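Local coordinates for uncharacterized protein (Aeromonas hydrophila J-1, PDB 6R1J) that probably serves as one component of a tripartite alpha-pore-forming toxin, here in a soluble, largely helical form, at residues G4-S9 and T50-V55; I118-I123 and G199-T204; R142-S147 and Q177-S182; D146-K151 and A170-Q175; G229-N234 and F251-T256. The protein carries 3 engineered substitutions. All blocks are in the same frame, centred on the assembly; numbering follows the deposited sequence.

The five contacts run along one long antiparallel helical bundle. Interactions 1 and 5 are buried and lie on the same side of the chain's centre, about 23 Å apart between centres. Interaction 2 is partly buried, about 11 Å from that centre. Interactions 3 and 4, at the surface far out on the opposite side, adjoin and share Asp146 and Ser147. Interactions 2, 3 and 4 all join helix 78-157 to helix 163-236, with 3 and 4 nested inside the chain loop that 2 closes. Chemistry varies: leucine against amide plus a water in 1, leucines and phenylalanine in 2, apolar groups flanked by polar ones in 3 and 4, alanines beside a buried aspartate in 5.

Interaction 1: G4-S9 and T50-V55; sequences GILSQS and TMQQQV
Leu6 and Gln52 reach for each other from opposite directions across two antiparallel helices of the bundle, 5-21 and 28-70. Here the axes of the two segments come no closer than 11.8 Å, so long side chains span the gap. The packed part is apolar against amide. Gln52 holds CG anti to its backbone nitrogen (chi1 -177°) and runs out extended, bringing NE2 to 4.0 Å from Leu6 CB. The CD1 methyl of Leu6 lies against the same amide group, 4.1 Å from Gln52 CD, and, at roughly a right angle to that, it meets Met51 CE at 4.3 Å. The amide nitrogen does not bond across this contact; it donates to the carbonyl oxygen of Ala265 in the C-terminal segment, which fixes how the amide is turned. Arg217 of helix 163-236 packs on Leu6, while Thr99 and Thr102 of helix 78-157 pack on Met51. Toward Ser7 the contact is looser. That residue is partly exposed, its hydroxyl is 4.2 Å from Gln52 NE2 without bonding to it, and a water bridges the side chains instead, through the other end of the amide: 2.8 Å from Ser7 OG, and donating to Gln52 OE1 at 2.7 Å.

Interaction 2: I118-I123 and G199-T204; sequences IALQRI and GFLGQT
Leu120 meets two residues of the facing helix: its CD1 methyl touches Phe200 and its CB touches Leu201. The methyl comes in at the edge of the Phe200 ring, close to the ring plane, 3.7 Å from Phe200 CE2. Beside it, Leu201 spreads its two methyls over the root of Leu120, with Leu201 CD2 at 3.9 Å from Leu120 CB. Leu201 CD1 lies near Leu120 CB as well and reaches Gln121 CG at 4.1 Å, using only the aliphatic part of that glutamine. One shell out, the ring is held in place. Its CG stands anti to the backbone nitrogen (chi1 -180°). One turn along the same helix, Thr204 CG2 sits over one face of the Phe200 ring near its rim, 3.4 Å above the ring plane. Thr204 OG1 is itself hydrogen-bonded to Asn117 of the facing helix. Phe23 makes an edge-to-face pair with Phe200, Ile20 and Ala30 pack on it, and Pro27 touches Leu120. On the outer flank, Val125 of the third subunit packs on Gln121. No hydrogen bond links the two antiparallel segments; their axes approach to 10.9 Å, and the join is van der Waals packing of a partly buried apolar patch.

Interaction 3: R142-S147 and Q177-S182; sequences RQELDS and QNKVSS
Arg142 faces Val180 and Leu145 faces Gln177 across two antiparallel helices whose segment axes come within 9.6 Å at an angle of 153°, the CA atoms of Arg142 and Val180 lying 6.6 Å apart. Leu145 touches both backbone and side chain of Gln177. With CG anti to the backbone nitrogen (chi1 -160°), it lays CD1 against the facing backbone, 3.6 Å from Gln177 N, while CD2 meets the side chain of the same residue, 3.7 Å from Gln177 OE1. The Gln177 chain bends at chi2 (62°), which sets its amide oxygen beside Leu145 CD2, and the two side chains cross at a slant. Val180, the buried member of the group, offers CG2 to the backbone of the other helix at 4.0 Å from Arg142 N. Its CG1 approaches the arginine chain, 4.5 Å from Arg142 NE, but this is packing; the polar end of Arg142 goes on to a salt bridge between NH2 and Glu184. At the exposed margin Glu144 and Lys179 both extend fully and cross at about a right angle, so that only their ends meet. Lys179 NZ and Glu144 OE2 form a salt bridge at 3.4 Å whose hydrogen bond is weak. All of this lies in the part of the chain where helix 78-157 and helix 163-236 run side by side. Leu138 and Ala141 of helix 78-157 also pack on Val180, Thr176 lies against Leu145 and Glu144, and Val263 of the second subunit packs on Gln177.

Interaction 4: D146-K151 and A170-Q175; sequences DSLNKK and AVTLTQ
Leu148 and Leu173 are thrown toward each other by different first torsions: CG of Leu148 stands anti to its carbonyl carbon (chi1 -70°), whereas CG of Leu173 stands anti to its nitrogen (chi1 -164°), which swings its methyls into the gap although its CB starts off to the side. Leu173 CD1 ends 3.7 Å from Leu148 CB. Thr172 joins from the neighbouring position, turning its methyl rather than its hydroxyl to the partner helix. Thr172 CG2 sits between the two branches of Leu148, 3.7 Å from both Leu148 CD1 and Leu148 CD2, and the two side chains cross at about a right angle. Leu148 CD1 also brushes the backbone, 3.8 Å from Thr172 O, an oxygen that accepts a hydrogen bond from Thr176 OG1. At the exposed side Asn149 crosses Leu173 and sets its amide oxygen on the methyls: Asn149 OD1 is 3.4 Å from Leu173 CD1 and 3.8 Å from Leu173 CD2. These are van der Waals touches, with no hydrogen bond to the other helix. Leu169 and Thr176, about one turn before and after Thr172 on helix 163-236, also pack on Leu148, continuing the seam between helix 78-157 and helix 163-236 near the end of the long antiparallel pair. Because the segments share no polar bond and every touching residue keeps some exposure, this junction rests on van der Waals packing of leucine and threonine carbons, with the Asn149 amide oxygen against the Leu173 methyls at the exposed side.

Interaction 5: G229-N234 and F251-T256; sequences GGDIAN and FTAALT
The carboxylate of Asp231 has the methyl of Ala253 over one face: Ala253 CB is nearly equidistant from the group, 3.5 Å from both Asp231 CG and Asp231 OD1 and 3.4 Å from Asp231 OD2. The same OD2 leans on the helix backbone, 3.3 Å from Ala253 C. It also comes within 3.4 Å of Ala254 N, but the angle is too poor for a hydrogen bond. What answers this buried oxygen is a salt bridge from Lys152 of the second subunit. Behind the carboxylate the contact turns apolar. Ile232, with CG1 beside its backbone nitrogen (chi1 -69°), brings CD1 round to 3.9 Å from Ala254 CB, and Asp231 CB reaches the same methyl at 4.0 Å, roughly at right angles to the isoleucine's approach. With just two alanines at the interface, the axes of the antiparallel segments 229-234 and 251-256 come within 8.4 Å. Val85 and Val88 of helix 78-157 pack on Ile232, and Leu66 of helix 28-70 packs on Ala254, so the pair is embedded in the bundle. The chemistry implies that this tight helix pairing and the subunit interface share one residue: the negative charge of Asp231 is probably tolerated here because Lys152 of the second subunit balances it.

Interaction 1: G4-S9 and T50-V55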
# COMPACT_ATOMS: atom_id res chain seq x y z
N GLY A 4 -20.39 -7.71 -19.15
CA GLY A 4 -19.26 -8.30 -19.91
C GLY A 4 -17.91 -7.65 -19.56
O GLY A 4 -17.94 -6.49 -19.12
N ILE A 5 -16.78 -8.34 -19.78
CA ILE A 5 -15.41 -7.86 -19.41
C ILE A 5 -15.07 -6.57 -20.16
O ILE A 5 -14.53 -5.66 -19.51
CB ILE A 5 -14.33 -8.95 -19.57
CG1 ILE A 5 -14.57 -10.10 -18.60
CG2 ILE A 5 -12.92 -8.41 -19.36
CD1 ILE A 5 -14.42 -9.70 -17.14
N LEU A 6 -15.43 -6.43 -21.43
CA LEU A 6 -15.17 -5.15 -22.15
C LEU A 6 -15.97 -4.04 -21.51
O LEU A 6 -15.37 -2.97 -21.22
CB LEU A 6 -15.45 -5.30 -23.64
CG LEU A 6 -14.42 -6.16 -24.38
CD1 LEU A 6 -14.81 -6.34 -25.83
CD2 LEU A 6 -13.02 -5.58 -24.27
N SER A 7 -17.27 -4.26 -21.29
CA SER A 7 -18.20 -3.28 -20.70
C SER A 7 -17.72 -2.83 -19.31
O SER A 7 -17.75 -1.60 -19.02
CB SER A 7 -19.63 -3.83 -20.65
OG SER A 7 -20.11 -4.06 -21.96
N GLN A 8 -17.26 -3.77 -18.49
CA GLN A 8 -16.82 -3.44 -17.12
C GLN A 8 -15.55 -2.59 -17.16
O GLN A 8 -15.48 -1.63 -16.39
CB GLN A 8 -16.56 -4.71 -16.32
CG GLN A 8 -17.86 -5.37 -15.87
CD GLN A 8 -17.58 -6.49 -14.89
OE1 GLN A 8 -16.72 -6.34 -14.02
NE2 GLN A 8 -18.31 -7.58 -15.02
N SER A 9 -14.59 -3.00 -17.97
CA SER A 9 -13.26 -2.36 -18.08
C SER A 9 -13.50 -0.92 -18.53
O SER A 9 -12.94 0.00 -17.92
CB SER A 9 -12.39 -3.09 -19.07
OG SER A 9 -12.04 -4.37 -18.59
N THR A 50 -17.27 0.19 -30.92
CA THR A 50 -17.54 -0.07 -32.35
C THR A 50 -16.97 -1.45 -32.72
O THR A 50 -17.68 -2.25 -33.36
CB THR A 50 -17.02 1.07 -33.23
OG1 THR A 50 -17.84 2.19 -32.91
CG2 THR A 50 -17.09 0.80 -34.72
N MET A 51 -15.75 -1.74 -32.30
CA MET A 51 -15.07 -3.00 -32.64
C MET A 51 -15.89 -4.17 -32.10
O MET A 51 -16.06 -5.16 -32.84
CB MET A 51 -13.66 -3.07 -32.09
CG MET A 51 -13.06 -4.42 -32.24
SD MET A 51 -11.91 -4.86 -30.96
CE MET A 51 -13.07 -5.16 -29.63
N GLN A 52 -16.32 -4.06 -30.85
CA GLN A 52 -17.18 -5.06 -30.16
C GLN A 52 -18.47 -5.30 -30.98
O GLN A 52 -18.79 -6.45 -31.23
CB GLN A 52 -17.54 -4.55 -28.78
CG GLN A 52 -18.36 -5.52 -27.94
CD GLN A 52 -18.58 -4.96 -26.56
OE1 GLN A 52 -18.50 -3.75 -26.35
NE2 GLN A 52 -18.86 -5.83 -25.59
N GLN A 53 -19.21 -4.26 -31.34
CA GLN A 53 -20.44 -4.35 -32.16
C GLN A 53 -20.13 -5.04 -33.49
O GLN A 53 -20.91 -5.94 -33.86
CB GLN A 53 -21.07 -2.96 -32.32
CG GLN A 53 -21.76 -2.49 -31.05
CD GLN A 53 -22.10 -1.02 -30.97
OE1 GLN A 53 -21.74 -0.20 -31.82
NE2 GLN A 53 -22.80 -0.66 -29.90
N GLN A 54 -19.01 -4.72 -34.14
CA GLN A 54 -18.66 -5.27 -35.48
C GLN A 54 -18.26 -6.75 -35.36
O GLN A 54 -18.63 -7.56 -36.23
CB GLN A 54 -17.59 -4.42 -36.17
CG GLN A 54 -18.14 -3.06 -36.60
CD GLN A 54 -17.15 -2.23 -37.37
OE1 GLN A 54 -17.11 -1.02 -37.26
NE2 GLN A 54 -16.34 -2.89 -38.16
N VAL A 55 -17.52 -7.11 -34.31
CA VAL A 55 -17.13 -8.53 -34.08
C VAL A 55 -18.40 -9.36 -33.85
O VAL A 55 -18.47 -10.42 -34.41
CB VAL A 55 -16.17 -8.64 -32.90
CG1 VAL A 55 -16.02 -10.08 -32.43
CG2 VAL A 55 -14.83 -8.02 -33.26
O HOH W 1 -18.71 -2.64 -23.91

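Interaction 2: I118-I123 and G199-T204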
# COMPACT_ATOMS: atom_id res chain seq x y z
N ILE A 118 6.18 5.29 -13.90
CA ILE A 118 7.58 5.06 -13.47
C ILE A 118 8.25 6.43 -13.21
O ILE A 118 8.86 6.60 -12.14
CB ILE A 118 8.29 4.18 -14.51
CG1 ILE A 118 7.65 2.80 -14.52
CG2 ILE A 118 9.78 4.10 -14.24
CD1 ILE A 118 8.09 1.94 -15.65
N ALA A 119 8.12 7.39 -14.13
CA ALA A 119 8.71 8.76 -13.99
C ALA A 119 8.14 9.40 -12.72
O ALA A 119 8.91 9.98 -11.95
CB ALA A 119 8.46 9.60 -15.23
N LEU A 120 6.84 9.30 -12.46
CA LEU A 120 6.26 9.87 -11.21
C LEU A 120 6.83 9.19 -9.96
O LEU A 120 7.07 9.92 -8.97
CB LEU A 120 4.74 9.76 -11.22
CG LEU A 120 4.03 10.79 -12.09
CD1 LEU A 120 2.53 10.51 -12.09
CD2 LEU A 120 4.35 12.20 -11.62
N GLN A 121 7.04 7.87 -10.02
CA GLN A 121 7.63 7.08 -8.91
C GLN A 121 9.05 7.58 -8.60
O GLN A 121 9.34 7.75 -7.44
CB GLN A 121 7.59 5.61 -9.27
CG GLN A 121 6.18 5.05 -9.17
CD GLN A 121 6.24 3.58 -9.44
OE1 GLN A 121 5.84 3.10 -10.50
NE2 GLN A 121 6.87 2.87 -8.52
N ARG A 122 9.87 7.85 -9.63
CA ARG A 122 11.25 8.38 -9.42
C ARG A 122 11.12 9.71 -8.69
O ARG A 122 11.83 9.93 -7.73
CB ARG A 122 12.02 8.59 -10.73
CG ARG A 122 12.28 7.33 -11.53
CD ARG A 122 13.22 7.63 -12.70
NE ARG A 122 13.53 6.40 -13.40
CZ ARG A 122 12.95 5.99 -14.50
NH1 ARG A 122 12.01 6.72 -15.10
NH2 ARG A 122 13.32 4.83 -15.01
N ILE A 123 10.17 10.54 -9.09
CA ILE A 123 9.92 11.85 -8.46
C ILE A 123 9.51 11.66 -6.99
O ILE A 123 10.00 12.44 -6.16
CB ILE A 123 8.91 12.65 -9.30
CG1 ILE A 123 9.55 13.07 -10.62
CG2 ILE A 123 8.39 13.84 -8.54
CD1 ILE A 123 8.62 13.77 -11.59
N GLY A 199 -1.79 9.31 -3.96
CA GLY A 199 -3.21 9.19 -4.31
C GLY A 199 -3.38 9.17 -5.82
O GLY A 199 -4.11 8.31 -6.37
N PHE A 200 -2.72 10.08 -6.52
CA PHE A 200 -2.81 10.15 -8.00
C PHE A 200 -2.29 8.86 -8.64
O PHE A 200 -2.90 8.30 -9.55
CB PHE A 200 -2.02 11.37 -8.50
CG PHE A 200 -2.07 11.50 -9.98
CD1 PHE A 200 -3.12 12.17 -10.59
CD2 PHE A 200 -1.04 11.02 -10.78
CE1 PHE A 200 -3.15 12.32 -11.98
CE2 PHE A 200 -1.07 11.18 -12.16
CZ PHE A 200 -2.12 11.83 -12.76
N LEU A 201 -1.11 8.41 -8.23
CA LEU A 201 -0.54 7.15 -8.76
C LEU A 201 -1.46 5.94 -8.48
O LEU A 201 -1.54 5.08 -9.33
CB LEU A 201 0.85 6.94 -8.16
CG LEU A 201 1.97 7.67 -8.88
CD1 LEU A 201 3.24 7.69 -8.05
CD2 LEU A 201 2.21 7.02 -10.24
N GLY A 202 -2.11 5.89 -7.33
CA GLY A 202 -3.13 4.85 -7.02
C GLY A 202 -4.23 4.85 -8.08
O GLY A 202 -4.59 3.79 -8.59
N GLN A 203 -4.67 6.03 -8.51
CA GLN A 203 -5.75 6.12 -9.52
C GLN A 203 -5.20 5.77 -10.89
O GLN A 203 -5.89 5.07 -11.63
CB GLN A 203 -6.40 7.49 -9.50
CG GLN A 203 -7.16 7.73 -8.22
CD GLN A 203 -8.24 6.69 -8.08
OE1 GLN A 203 -9.11 6.57 -8.94
NE2 GLN A 203 -8.16 5.95 -7.00
N THR A 204 -3.97 6.20 -11.23
CA THR A 204 -3.43 5.88 -12.56
C THR A 204 -3.07 4.40 -12.61
O THR A 204 -3.20 3.82 -13.68
CB THR A 204 -2.28 6.81 -13.01
OG1 THR A 204 -1.14 6.61 -12.23
CG2 THR A 204 -2.62 8.26 -12.86

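Interaction 3: R142-S147 and Q177-S182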
# COMPACT_ATOMS: atom_id res chain seq x y z
N ARG A 142 16.10 23.05 15.94
CA ARG A 142 15.48 22.81 17.26
C ARG A 142 16.58 22.81 18.32
O ARG A 142 16.40 23.52 19.34
CB ARG A 142 14.66 21.52 17.24
CG ARG A 142 13.30 21.74 16.60
CD ARG A 142 12.41 20.52 16.52
NE ARG A 142 11.13 20.98 15.98
CZ ARG A 142 10.21 20.22 15.42
NH1 ARG A 142 10.38 18.92 15.29
NH2 ARG A 142 9.11 20.78 14.95
N GLN A 143 17.69 22.10 18.07
CA GLN A 143 18.86 22.06 18.98
C GLN A 143 19.42 23.48 19.14
O GLN A 143 19.73 23.87 20.26
CB GLN A 143 19.97 21.18 18.43
CG GLN A 143 19.62 19.70 18.37
CD GLN A 143 20.82 18.94 17.89
OE1 GLN A 143 21.92 19.48 17.79
NE2 GLN A 143 20.63 17.66 17.59
N GLU A 144 19.53 24.21 18.03
CA GLU A 144 20.06 25.60 17.96
C GLU A 144 19.18 26.49 18.85
O GLU A 144 19.74 27.30 19.61
CB GLU A 144 20.14 26.00 16.48
CG GLU A 144 20.92 27.26 16.18
CD GLU A 144 21.00 27.61 14.70
OE1 GLU A 144 21.46 28.73 14.39
OE2 GLU A 144 20.61 26.78 13.84
N LEU A 145 17.86 26.29 18.81
CA LEU A 145 16.85 27.06 19.61
C LEU A 145 16.95 26.65 21.10
O LEU A 145 16.63 27.51 21.96
CB LEU A 145 15.45 26.80 19.03
CG LEU A 145 14.35 27.80 19.37
CD1 LEU A 145 14.47 29.06 18.52
CD2 LEU A 145 12.98 27.17 19.17
N ASP A 146 17.38 25.41 21.41
CA ASP A 146 17.56 24.89 22.80
C ASP A 146 18.74 25.61 23.46
O ASP A 146 18.55 26.09 24.60
CB ASP A 146 17.80 23.37 22.86
CG ASP A 146 16.56 22.52 22.59
OD1 ASP A 146 15.44 23.08 22.61
OD2 ASP A 146 16.72 21.30 22.37
N SER A 147 19.90 25.66 22.78
CA SER A 147 21.11 26.43 23.21
C SER A 147 20.73 27.87 23.51
O SER A 147 21.01 28.31 24.64
CB SER A 147 22.20 26.43 22.17
OG SER A 147 23.00 25.28 22.28
N GLN A 177 13.90 30.97 15.47
CA GLN A 177 12.47 30.60 15.59
C GLN A 177 11.88 30.57 14.16
O GLN A 177 11.30 29.52 13.80
CB GLN A 177 11.78 31.55 16.57
CG GLN A 177 10.26 31.42 16.60
CD GLN A 177 9.72 30.07 17.04
OE1 GLN A 177 10.46 29.09 17.21
NE2 GLN A 177 8.41 30.00 17.22
N ASN A 178 12.07 31.64 13.36
CA ASN A 178 11.59 31.76 11.96
C ASN A 178 12.22 30.66 11.09
O ASN A 178 11.56 30.26 10.11
CB ASN A 178 11.90 33.11 11.33
CG ASN A 178 11.27 34.27 12.08
OD1 ASN A 178 10.44 34.07 12.97
ND2 ASN A 178 11.69 35.47 11.73
N LYS A 179 13.45 30.25 11.39
CA LYS A 179 14.10 29.12 10.68
C LYS A 179 13.33 27.84 11.02
O LYS A 179 13.08 27.07 10.09
CB LYS A 179 15.58 28.98 11.04
CG LYS A 179 16.31 27.88 10.28
CD LYS A 179 17.69 27.58 10.82
CE LYS A 179 18.41 26.50 10.04
NZ LYS A 179 19.73 26.21 10.64
N VAL A 180 12.96 27.61 12.28
CA VAL A 180 12.22 26.39 12.72
C VAL A 180 10.81 26.38 12.12
O VAL A 180 10.44 25.34 11.53
CB VAL A 180 12.18 26.27 14.25
CG1 VAL A 180 11.13 25.28 14.75
CG2 VAL A 180 13.56 25.90 14.78
N SER A 181 10.04 27.46 12.28
CA SER A 181 8.66 27.60 11.74
C SER A 181 8.66 27.39 10.23
O SER A 181 7.71 26.79 9.71
CB SER A 181 8.04 28.92 12.09
OG SER A 181 7.84 29.02 13.50
N SER A 182 9.70 27.85 9.53
CA SER A 182 9.81 27.72 8.06
C SER A 182 10.01 26.24 7.71
O SER A 182 9.29 25.73 6.85
CB SER A 182 10.89 28.62 7.51
OG SER A 182 10.98 28.49 6.10

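Interaction 4: D146-K151 and A170-Q175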
# COMPACT_ATOMS: atom_id res chain seq x y z
N ASP A 146 17.38 25.41 21.41
CA ASP A 146 17.56 24.89 22.80
C ASP A 146 18.74 25.61 23.46
O ASP A 146 18.55 26.09 24.60
CB ASP A 146 17.80 23.37 22.86
CG ASP A 146 16.56 22.52 22.59
OD1 ASP A 146 15.44 23.08 22.61
OD2 ASP A 146 16.72 21.30 22.37
N SER A 147 19.90 25.66 22.78
CA SER A 147 21.11 26.43 23.21
C SER A 147 20.73 27.87 23.51
O SER A 147 21.01 28.31 24.64
CB SER A 147 22.20 26.43 22.17
OG SER A 147 23.00 25.28 22.28
N LEU A 148 20.16 28.57 22.53
CA LEU A 148 19.78 30.01 22.64
C LEU A 148 18.93 30.22 23.90
O LEU A 148 19.27 31.16 24.65
CB LEU A 148 19.05 30.51 21.39
CG LEU A 148 19.90 30.66 20.11
CD1 LEU A 148 19.05 31.19 18.97
CD2 LEU A 148 21.11 31.56 20.31
N ASN A 149 17.92 29.38 24.15
CA ASN A 149 16.99 29.51 25.32
C ASN A 149 17.71 29.18 26.64
O ASN A 149 17.29 29.75 27.67
CB ASN A 149 15.70 28.71 25.12
CG ASN A 149 14.66 29.47 24.33
OD1 ASN A 149 14.59 30.70 24.42
ND2 ASN A 149 13.84 28.76 23.57
N LYS A 150 18.74 28.33 26.64
CA LYS A 150 19.57 28.02 27.83
C LYS A 150 20.48 29.22 28.15
O LYS A 150 20.74 29.46 29.34
CB LYS A 150 20.37 26.72 27.63
CG LYS A 150 19.57 25.45 27.86
CD LYS A 150 20.28 24.20 27.41
CE LYS A 150 19.35 23.00 27.39
NZ LYS A 150 19.88 21.91 26.54
N LYS A 151 20.98 29.92 27.12
CA LYS A 151 21.79 31.17 27.28
C LYS A 151 20.90 32.29 27.81
O LYS A 151 21.38 33.07 28.64
CB LYS A 151 22.45 31.59 25.96
CG LYS A 151 23.58 30.70 25.48
CD LYS A 151 24.15 31.14 24.15
CE LYS A 151 24.37 32.64 24.07
NZ LYS A 151 25.04 33.04 22.82
N ALA A 170 18.05 38.19 21.80
CA ALA A 170 16.63 38.42 21.41
C ALA A 170 16.46 38.38 19.88
O ALA A 170 15.39 37.89 19.41
CB ALA A 170 16.15 39.75 21.94
N VAL A 171 17.43 38.96 19.14
CA VAL A 171 17.44 39.04 17.65
C VAL A 171 17.80 37.67 17.08
O VAL A 171 17.19 37.27 16.08
CB VAL A 171 18.43 40.11 17.12
CG1 VAL A 171 18.60 40.02 15.61
CG2 VAL A 171 18.02 41.51 17.54
N THR A 172 18.80 36.99 17.66
CA THR A 172 19.19 35.62 17.22
C THR A 172 18.01 34.65 17.42
O THR A 172 17.81 33.79 16.55
CB THR A 172 20.41 35.10 18.00
OG1 THR A 172 21.40 36.13 18.10
CG2 THR A 172 21.02 33.87 17.36
N LEU A 173 17.30 34.77 18.53
CA LEU A 173 16.19 33.87 18.94
C LEU A 173 15.07 34.00 17.89
O LEU A 173 14.65 32.97 17.37
CB LEU A 173 15.73 34.26 20.35
CG LEU A 173 14.86 33.24 21.09
CD1 LEU A 173 15.68 32.01 21.45
CD2 LEU A 173 14.25 33.85 22.35
N THR A 174 14.65 35.22 17.54
CA THR A 174 13.63 35.48 16.48
C THR A 174 14.07 34.80 15.18
O THR A 174 13.24 34.05 14.62
CB THR A 174 13.42 36.98 16.24
OG1 THR A 174 12.93 37.50 17.47
CG2 THR A 174 12.45 37.30 15.12
N GLN A 175 15.30 35.01 14.73
CA GLN A 175 15.84 34.44 13.45
C GLN A 175 15.75 32.90 13.49
O GLN A 175 15.30 32.30 12.50
CB GLN A 175 17.28 34.89 13.20
CG GLN A 175 17.46 36.41 13.10
CD GLN A 175 16.71 37.02 11.94
OE1 GLN A 175 16.69 36.49 10.83
NE2 GLN A 175 16.09 38.17 12.20

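Interaction 5: G229-N234 and F251-T256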
# COMPACT_ATOMS: atom_id res chain seq x y z
N GLY A 229 -9.59 -18.17 -38.74
CA GLY A 229 -8.92 -18.07 -40.04
C GLY A 229 -8.25 -19.37 -40.45
O GLY A 229 -8.36 -19.76 -41.63
N GLY A 230 -7.57 -20.02 -39.51
CA GLY A 230 -6.82 -21.26 -39.75
C GLY A 230 -7.76 -22.42 -40.05
O GLY A 230 -7.48 -23.24 -40.96
N ASP A 231 -8.87 -22.53 -39.31
CA ASP A 231 -9.91 -23.55 -39.59
C ASP A 231 -10.44 -23.33 -41.01
O ASP A 231 -10.46 -24.30 -41.78
CB ASP A 231 -11.00 -23.48 -38.52
CG ASP A 231 -10.56 -24.03 -37.18
OD1 ASP A 231 -9.70 -24.93 -37.19
OD2 ASP A 231 -11.13 -23.62 -36.14
N ILE A 232 -10.83 -22.12 -41.37
CA ILE A 232 -11.49 -21.80 -42.65
C ILE A 232 -10.55 -22.10 -43.81
O ILE A 232 -11.04 -22.62 -44.83
CB ILE A 232 -12.02 -20.36 -42.65
CG1 ILE A 232 -13.19 -20.18 -41.69
CG2 ILE A 232 -12.39 -19.90 -44.04
CD1 ILE A 232 -14.43 -20.97 -42.10
N ALA A 233 -9.25 -21.81 -43.66
CA ALA A 233 -8.25 -22.05 -44.73
C ALA A 233 -8.01 -23.56 -44.88
O ALA A 233 -7.63 -23.97 -45.95
CB ALA A 233 -6.98 -21.28 -44.45
N ASN A 234 -8.25 -24.36 -43.84
CA ASN A 234 -8.10 -25.84 -43.92
C ASN A 234 -9.25 -26.49 -44.71
O ASN A 234 -9.21 -27.70 -44.91
CB ASN A 234 -7.89 -26.45 -42.55
CG ASN A 234 -6.48 -26.21 -42.09
OD1 ASN A 234 -5.56 -26.23 -42.91
ND2 ASN A 234 -6.30 -25.95 -40.81
N PHE A 251 -15.38 -26.95 -40.63
CA PHE A 251 -16.54 -26.07 -40.39
C PHE A 251 -16.90 -26.18 -38.91
O PHE A 251 -17.22 -25.15 -38.35
CB PHE A 251 -17.72 -26.36 -41.32
CG PHE A 251 -17.54 -25.90 -42.74
CD1 PHE A 251 -16.89 -24.71 -43.04
CD2 PHE A 251 -18.08 -26.63 -43.79
CE1 PHE A 251 -16.78 -24.28 -44.35
CE2 PHE A 251 -17.96 -26.19 -45.10
CZ PHE A 251 -17.34 -25.00 -45.37
N THR A 252 -16.90 -27.38 -38.34
CA THR A 252 -17.29 -27.63 -36.94
C THR A 252 -16.29 -26.89 -36.02
O THR A 252 -16.75 -26.20 -35.06
CB THR A 252 -17.42 -29.12 -36.67
OG1 THR A 252 -18.40 -29.65 -37.57
CG2 THR A 252 -17.81 -29.41 -35.24
N ALA A 253 -14.98 -26.99 -36.30
CA ALA A 253 -13.91 -26.29 -35.55
C ALA A 253 -14.14 -24.79 -35.68
O ALA A 253 -14.11 -24.10 -34.63
CB ALA A 253 -12.52 -26.71 -36.04
N ALA A 254 -14.36 -24.28 -36.90
CA ALA A 254 -14.60 -22.84 -37.12
C ALA A 254 -15.81 -22.38 -36.29
O ALA A 254 -15.81 -21.24 -35.73
CB ALA A 254 -14.87 -22.55 -38.54
N LEU A 255 -16.86 -23.20 -36.22
CA LEU A 255 -18.09 -22.77 -35.50
C LEU A 255 -17.77 -22.63 -34.01
O LEU A 255 -18.30 -21.69 -33.40
CB LEU A 255 -19.23 -23.75 -35.80
CG LEU A 255 -20.56 -23.42 -35.12
CD1 LEU A 255 -21.08 -22.05 -35.55
CD2 LEU A 255 -21.58 -24.52 -35.42
N THR A 256 -16.94 -23.49 -33.41
CA THR A 256 -16.52 -23.33 -31.99
C THR A 256 -15.83 -21.97 -31.80
O THR A 256 -16.07 -21.31 -30.75
CB THR A 256 -15.63 -24.46 -31.45
OG1 THR A 256 -14.31 -24.41 -32.00
CG2 THR A 256 -16.22 -25.84 -31.65